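Intracellular exo-alpha-(1->5)-L-arabinofuranosidase (Bifidobacterium longum, PDB 2Y2W) removes terminal alpha-L-arabinofuranosyl residues from plant cell-wall arabinan and arabinoxylan, as a family 51 glycoside hydrolase. Local coordinates at residues F92-G104 with I417-F431. Residues are numbered along the deposited sequence; the frame is centred on the assembly and turned at random.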
loop_
_atom_site.group_PDB
_atom_site.type_symbol
_atom_site.label_atom_id
_atom_site.label_comp_id
_atom_site.label_asym_id
_atom_site.label_seq_id
_atom_site.Cartn_x
_atom_site.Cartn_y
_atom_site.Cartn_z
ATOM N N PHE D 92 -35.820 -6.346 -12.100
ATOM C CA PHE D 92 -35.459 -7.697 -11.675
ATOM C C PHE D 92 -36.441 -8.715 -12.238
ATOM O O PHE D 92 -37.656 -8.497 -12.206
ATOM C CB PHE D 92 -35.408 -7.819 -10.146
ATOM C CG PHE D 92 -34.570 -6.768 -9.467
ATOM C CD1 PHE D 92 -33.283 -6.478 -9.910
ATOM C CD2 PHE D 92 -35.067 -6.083 -8.360
ATOM C CE1 PHE D 92 -32.514 -5.510 -9.277
ATOM C CE2 PHE D 92 -34.300 -5.113 -7.717
ATOM C CZ PHE D 92 -33.022 -4.826 -8.179
ATOM N N ARG D 93 -35.910 -9.823 -12.747
ATOM C CA ARG D 93 -36.733 -10.898 -13.292
ATOM C C ARG D 93 -37.475 -11.621 -12.179
ATOM O O ARG D 93 -36.855 -12.140 -11.249
ATOM C CB ARG D 93 -35.876 -11.891 -14.078
ATOM C CG ARG D 93 -35.582 -11.467 -15.504
ATOM C CD ARG D 93 -34.671 -12.464 -16.216
ATOM N NE ARG D 93 -35.349 -13.718 -16.539
ATOM C CZ ARG D 93 -34.953 -14.572 -17.480
ATOM N NH1 ARG D 93 -33.879 -14.317 -18.220
ATOM N NH2 ARG D 93 -35.642 -15.685 -17.691
ATOM N N GLN D 94 -38.802 -11.650 -12.275
ATOM C CA GLN D 94 -39.627 -12.302 -11.258
ATOM C C GLN D 94 -39.553 -13.821 -11.347
ATOM O O GLN D 94 -39.586 -14.499 -10.322
ATOM C CB GLN D 94 -41.084 -11.825 -11.326
ATOM C CG GLN D 94 -41.929 -12.168 -10.088
ATOM C CD GLN D 94 -41.351 -11.614 -8.787
ATOM O OE1 GLN D 94 -41.184 -10.404 -8.626
ATOM N NE2 GLN D 94 -41.051 -12.507 -7.852
ATOM N N ASP D 95 -39.445 -14.350 -12.564
ATOM C CA ASP D 95 -39.345 -15.798 -12.756
ATOM C C ASP D 95 -38.093 -16.370 -12.089
ATOM O O ASP D 95 -38.117 -17.482 -11.554
ATOM C CB ASP D 95 -39.426 -16.188 -14.242
ATOM C CG ASP D 95 -38.349 -15.527 -15.104
ATOM O OD1 ASP D 95 -37.564 -14.696 -14.592
ATOM O OD2 ASP D 95 -38.294 -15.845 -16.312
ATOM N N VAL D 96 -37.014 -15.589 -12.113
ATOM C CA VAL D 96 -35.765 -15.954 -11.455
ATOM C C VAL D 96 -35.932 -15.863 -9.939
ATOM O O VAL D 96 -35.544 -16.785 -9.214
ATOM C CB VAL D 96 -34.581 -15.083 -11.961
ATOM C CG1 VAL D 96 -33.354 -15.238 -11.072
ATOM C CG2 VAL D 96 -34.244 -15.448 -13.397
ATOM N N LEU D 97 -36.526 -14.764 -9.475
ATOM C CA LEU D 97 -36.846 -14.578 -8.056
ATOM C C LEU D 97 -37.723 -15.700 -7.494
ATOM O O LEU D 97 -37.489 -16.170 -6.377
ATOM C CB LEU D 97 -37.525 -13.226 -7.822
ATOM C CG LEU D 97 -36.659 -11.992 -7.562
ATOM C CD1 LEU D 97 -37.481 -10.723 -7.736
ATOM C CD2 LEU D 97 -36.034 -12.044 -6.174
ATOM N N ASP D 98 -38.724 -16.121 -8.271
ATOM C CA ASP D 98 -39.610 -17.221 -7.887
ATOM C C ASP D 98 -38.837 -18.519 -7.659
ATOM O O ASP D 98 -39.115 -19.247 -6.705
ATOM C CB ASP D 98 -40.708 -17.437 -8.938
ATOM C CG ASP D 98 -41.765 -16.335 -8.931
ATOM O OD1 ASP D 98 -41.896 -15.610 -7.915
ATOM O OD2 ASP D 98 -42.475 -16.197 -9.951
ATOM N N LEU D 99 -37.866 -18.794 -8.528
ATOM C CA LEU D 99 -37.023 -19.985 -8.399
ATOM C C LEU D 99 -35.989 -19.881 -7.277
ATOM O O LEU D 99 -35.527 -20.903 -6.767
ATOM C CB LEU D 99 -36.336 -20.325 -9.727
ATOM C CG LEU D 99 -37.217 -20.831 -10.877
ATOM C CD1 LEU D 99 -36.382 -21.089 -12.115
ATOM C CD2 LEU D 99 -37.981 -22.090 -10.492
ATOM N N VAL D 100 -35.627 -18.657 -6.897
ATOM C CA VAL D 100 -34.721 -18.438 -5.764
ATOM C C VAL D 100 -35.442 -18.783 -4.465
ATOM O O VAL D 100 -34.874 -19.441 -3.587
ATOM C CB VAL D 100 -34.165 -16.985 -5.724
ATOM C CG1 VAL D 100 -33.425 -16.708 -4.414
ATOM C CG2 VAL D 100 -33.245 -16.732 -6.912
ATOM N N LYS D 101 -36.693 -18.338 -4.362
ATOM C CA LYS D 101 -37.572 -18.685 -3.248
ATOM C C LYS D 101 -37.749 -20.201 -3.169
ATOM O O LYS D 101 -37.586 -20.793 -2.103
ATOM C CB LYS D 101 -38.933 -17.984 -3.403
ATOM C CG LYS D 101 -39.964 -18.290 -2.306
ATOM C CD LYS D 101 -39.684 -17.521 -1.019
ATOM C CE LYS D 101 -40.755 -17.781 0.034
ATOM N NZ LYS D 101 -40.603 -19.113 0.703
ATOM N N GLU D 102 -38.065 -20.815 -4.309
ATOM C CA GLU D 102 -38.246 -22.262 -4.405
ATOM C C GLU D 102 -36.969 -23.029 -4.059
ATOM O O GLU D 102 -37.033 -24.152 -3.557
ATOM C CB GLU D 102 -38.726 -22.648 -5.807
ATOM C CG GLU D 102 -39.299 -24.062 -5.903
ATOM C CD GLU D 102 -39.719 -24.441 -7.313
ATOM O OE1 GLU D 102 -40.428 -23.642 -7.972
ATOM O OE2 GLU D 102 -39.340 -25.545 -7.757
ATOM N N LEU D 103 -35.820 -22.415 -4.325
ATOM C CA LEU D 103 -34.530 -23.028 -4.030
ATOM C C LEU D 103 -34.188 -22.984 -2.542
ATOM O O LEU D 103 -33.450 -23.835 -2.049
ATOM C CB LEU D 103 -33.421 -22.373 -4.862
ATOM C CG LEU D 103 -32.027 -23.006 -4.919
ATOM C CD1 LEU D 103 -32.072 -24.448 -5.414
ATOM C CD2 LEU D 103 -31.119 -22.168 -5.797
ATOM N N GLY D 104 -34.724 -21.994 -1.833
ATOM C CA GLY D 104 -34.529 -21.882 -0.388
ATOM C C GLY D 104 -33.204 -21.260 0.012
ATOM O O GLY D 104 -32.640 -21.603 1.051
ATOM N N ILE D 417 -30.224 -22.514 -11.381
ATOM C CA ILE D 417 -31.203 -21.762 -12.141
ATOM C C ILE D 417 -30.548 -21.226 -13.406
ATOM O O ILE D 417 -29.564 -20.484 -13.343
ATOM C CB ILE D 417 -31.776 -20.581 -11.322
ATOM C CG1 ILE D 417 -32.300 -21.062 -9.963
ATOM C CG2 ILE D 417 -32.868 -19.864 -12.116
ATOM C CD1 ILE D 417 -32.539 -19.942 -8.957
ATOM N N MET D 418 -31.093 -21.621 -14.553
ATOM C CA MET D 418 -30.683 -21.070 -15.837
ATOM C C MET D 418 -31.776 -20.150 -16.351
ATOM O O MET D 418 -32.956 -20.483 -16.263
ATOM C CB MET D 418 -30.421 -22.186 -16.846
ATOM C CG MET D 418 -29.071 -22.885 -16.701
ATOM S SD MET D 418 -27.661 -21.844 -17.142
ATOM C CE MET D 418 -27.907 -21.589 -18.900
ATOM N N ALA D 419 -31.380 -18.998 -16.882
ATOM C CA ALA D 419 -32.329 -18.013 -17.396
ATOM C C ALA D 419 -31.965 -17.576 -18.815
ATOM O O ALA D 419 -30.881 -17.037 -19.048
ATOM C CB ALA D 419 -32.405 -16.817 -16.461
ATOM N N GLU D 420 -32.876 -17.821 -19.755
ATOM C CA GLU D 420 -32.651 -17.495 -21.167
ATOM C C GLU D 420 -33.099 -16.085 -21.541
ATOM O O GLU D 420 -34.019 -15.534 -20.934
ATOM C CB GLU D 420 -33.329 -18.524 -22.077
ATOM C CG GLU D 420 -32.433 -19.697 -22.486
ATOM C CD GLU D 420 -32.232 -20.715 -21.376
ATOM O OE1 GLU D 420 -33.051 -20.741 -20.433
ATOM O OE2 GLU D 420 -31.256 -21.494 -21.447
ATOM N N GLU D 421 -32.439 -15.520 -22.550
ATOM C CA GLU D 421 -32.721 -14.169 -23.034
ATOM C C GLU D 421 -34.183 -14.022 -23.452
ATOM O O GLU D 421 -34.674 -14.773 -24.301
ATOM C CB GLU D 421 -31.819 -13.818 -24.224
ATOM C CG GLU D 421 -30.318 -13.882 -23.953
ATOM C CD GLU D 421 -29.480 -13.854 -25.229
ATOM O OE1 GLU D 421 -30.008 -13.469 -26.298
ATOM O OE2 GLU D 421 -28.286 -14.221 -25.163
ATOM N N HIS D 422 -34.864 -13.059 -22.832
ATOM C CA HIS D 422 -36.259 -12.721 -23.137
ATOM C C HIS D 422 -37.204 -13.933 -23.076
ATOM O O HIS D 422 -38.289 -13.927 -23.670
ATOM C CB HIS D 422 -36.347 -12.023 -24.499
ATOM C CG HIS D 422 -37.333 -10.899 -24.540
ATOM N ND1 HIS D 422 -38.693 -11.104 -24.632
ATOM C CD2 HIS D 422 -37.155 -9.557 -24.511
ATOM C CE1 HIS D 422 -39.311 -9.936 -24.654
ATOM N NE2 HIS D 422 -38.399 -8.982 -24.582
ATOM N N GLY D 423 -36.783 -14.965 -22.347
ATOM C CA GLY D 423 -37.526 -16.215 -22.277
ATOM C C GLY D 423 -37.598 -16.818 -20.888
ATOM O O GLY D 423 -37.510 -16.095 -19.893
ATOM N N PRO D 424 -37.744 -18.155 -20.812
ATOM C CA PRO D 424 -38.030 -18.832 -19.553
ATOM C C PRO D 424 -36.815 -18.995 -18.641
ATOM O O PRO D 424 -35.673 -18.839 -19.077
ATOM C CB PRO D 424 -38.520 -20.207 -20.013
ATOM C CG PRO D 424 -37.769 -20.456 -21.269
ATOM C CD PRO D 424 -37.573 -19.114 -21.921
ATOM N N ALA D 425 -37.087 -19.290 -17.373
ATOM C CA ALA D 425 -36.069 -19.722 -16.432
ATOM C C ALA D 425 -36.413 -21.142 -16.005
ATOM O O ALA D 425 -37.585 -21.465 -15.790
ATOM C CB ALA D 425 -36.020 -18.798 -15.237
ATOM N N TRP D 426 -35.396 -21.991 -15.897
ATOM C CA TRP D 426 -35.617 -23.404 -15.600
ATOM C C TRP D 426 -34.619 -23.965 -14.591
ATOM O O TRP D 426 -33.557 -23.378 -14.355
ATOM C CB TRP D 426 -35.624 -24.238 -16.888
ATOM C CG TRP D 426 -34.414 -24.055 -17.770
ATOM C CD1 TRP D 426 -34.244 -23.105 -18.737
ATOM C CD2 TRP D 426 -33.224 -24.854 -17.781
ATOM N NE1 TRP D 426 -33.019 -23.254 -19.339
ATOM C CE2 TRP D 426 -32.373 -24.322 -18.774
ATOM C CE3 TRP D 426 -32.792 -25.964 -17.047
ATOM C CZ2 TRP D 426 -31.114 -24.863 -19.054
ATOM C CZ3 TRP D 426 -31.538 -26.502 -17.323
ATOM C CH2 TRP D 426 -30.714 -25.947 -18.318
ATOM N N ARG D 427 -34.979 -25.102 -13.999
ATOM C CA ARG D 427 -34.176 -25.748 -12.968
ATOM C C ARG D 427 -33.207 -26.742 -13.587
ATOM O O ARG D 427 -33.593 -27.557 -14.426
ATOM C CB ARG D 427 -35.076 -26.485 -11.972
ATOM C CG ARG D 427 -36.167 -25.637 -11.341
ATOM C CD ARG D 427 -37.311 -26.514 -10.851
ATOM N NE ARG D 427 -38.454 -25.725 -10.395
ATOM C CZ ARG D 427 -39.405 -25.236 -11.190
ATOM N NH1 ARG D 427 -39.364 -25.445 -12.501
ATOM N NH2 ARG D 427 -40.400 -24.532 -10.669
ATOM N N GLN D 428 -31.948 -26.667 -13.169
ATOM C CA GLN D 428 -30.954 -27.661 -13.547
ATOM C C GLN D 428 -31.088 -28.851 -12.613
ATOM O O GLN D 428 -31.841 -28.796 -11.642
ATOM C CB GLN D 428 -29.540 -27.082 -13.479
ATOM C CG GLN D 428 -29.269 -26.006 -14.509
ATOM C CD GLN D 428 -27.932 -26.182 -15.198
ATOM O OE1 GLN D 428 -27.674 -27.214 -15.816
ATOM N NE2 GLN D 428 -27.082 -25.169 -15.109
ATOM N N THR D 429 -30.357 -29.921 -12.902
ATOM C CA THR D 429 -30.407 -31.130 -12.081
ATOM C C THR D 429 -29.931 -30.867 -10.653
ATOM O O THR D 429 -30.404 -31.507 -9.714
ATOM C CB THR D 429 -29.584 -32.282 -12.700
ATOM O OG1 THR D 429 -28.197 -31.921 -12.741
ATOM C CG2 THR D 429 -30.067 -32.590 -14.112
ATOM N N THR D 430 -29.006 -29.918 -10.500
ATOM C CA THR D 430 -28.431 -29.563 -9.200
ATOM C C THR D 430 -29.374 -28.731 -8.330
ATOM O O THR D 430 -29.114 -28.533 -7.141
ATOM C CB THR D 430 -27.106 -28.788 -9.360
ATOM O OG1 THR D 430 -27.318 -27.652 -10.206
ATOM C CG2 THR D 430 -26.028 -29.674 -9.965
ATOM N N PHE D 431 -30.458 -28.243 -8.932
ATOM C CA PHE D 431 -31.496 -27.480 -8.232
ATOM C C PHE D 431 -32.205 -28.310 -7.163
ATOM O O PHE D 431 -32.424 -27.842 -6.043
ATOM C CB PHE D 431 -32.521 -26.961 -9.249
ATOM C CG PHE D 431 -33.554 -26.037 -8.669
ATOM C CD1 PHE D 431 -34.691 -26.540 -8.044
ATOM C CD2 PHE D 431 -33.402 -24.658 -8.774
ATOM C CE1 PHE D 431 -35.653 -25.685 -7.515
ATOM C CE2 PHE D 431 -34.360 -23.791 -8.248
ATOM C CZ PHE D 431 -35.486 -24.306 -7.619
#
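The backbone oxygen Glu420 O is held by two donors, Arg93 NH1 at 3.0 Å and Gly423 N at 3.2 Å, which reach it from opposite faces of its carbonyl plane. The second bond closes the type II turn from Glu420 to Gly423. The Arg93 bond is bent, 141° at the hydrogen, and joins the N-cap residue of the helix to this turn. Ala419 CB lies over one face of the guanidinium. Asp95 fixes the rotation of that group: NE and NH2 bind OD1 and OD2 side-on, almost in the guanidinium plane, and Glu81 pairs with NH1. A methionine in place of Arg93 would probably leave Asp95 and Glu81 without their positive mate, and Glu420 O with the turn bond alone of the two described.

Farther along the helix, apolar packing is joined by a salt bridge. Leu99 CD1 packs on Ile417 CG2 at 3.7 Å and also meets Ala425 CB. Leu99 CD2 sits over one face of the Arg427 guanidinium, 3.4 Å from Arg427 NH2. Arg427 grips Glu102 side-on, with NH2 to OE1 and NE to OE2 both 2.8 Å; OE1 uses its syn lone pair, while OE2 is approached from above the carboxylate plane. The Phe431 ring is clamped between Leu103 CD1, a CH-pi contact 3.7 Å from the centroid, and Arg427 CG over the opposite face. With CG anti to the backbone N (chi1 -174°), the ring reaches back to the helix, its edge near Leu99 O.

The fold is a (beta/alpha)8 barrel. The hairpin of strands 417-419 and 425-427, after its eighth strand 402-408, packs on helix 94-103, between its first two strands. Helix 149-159 touches Leu97, and helix 431-440 meets Leu103 through Phe434.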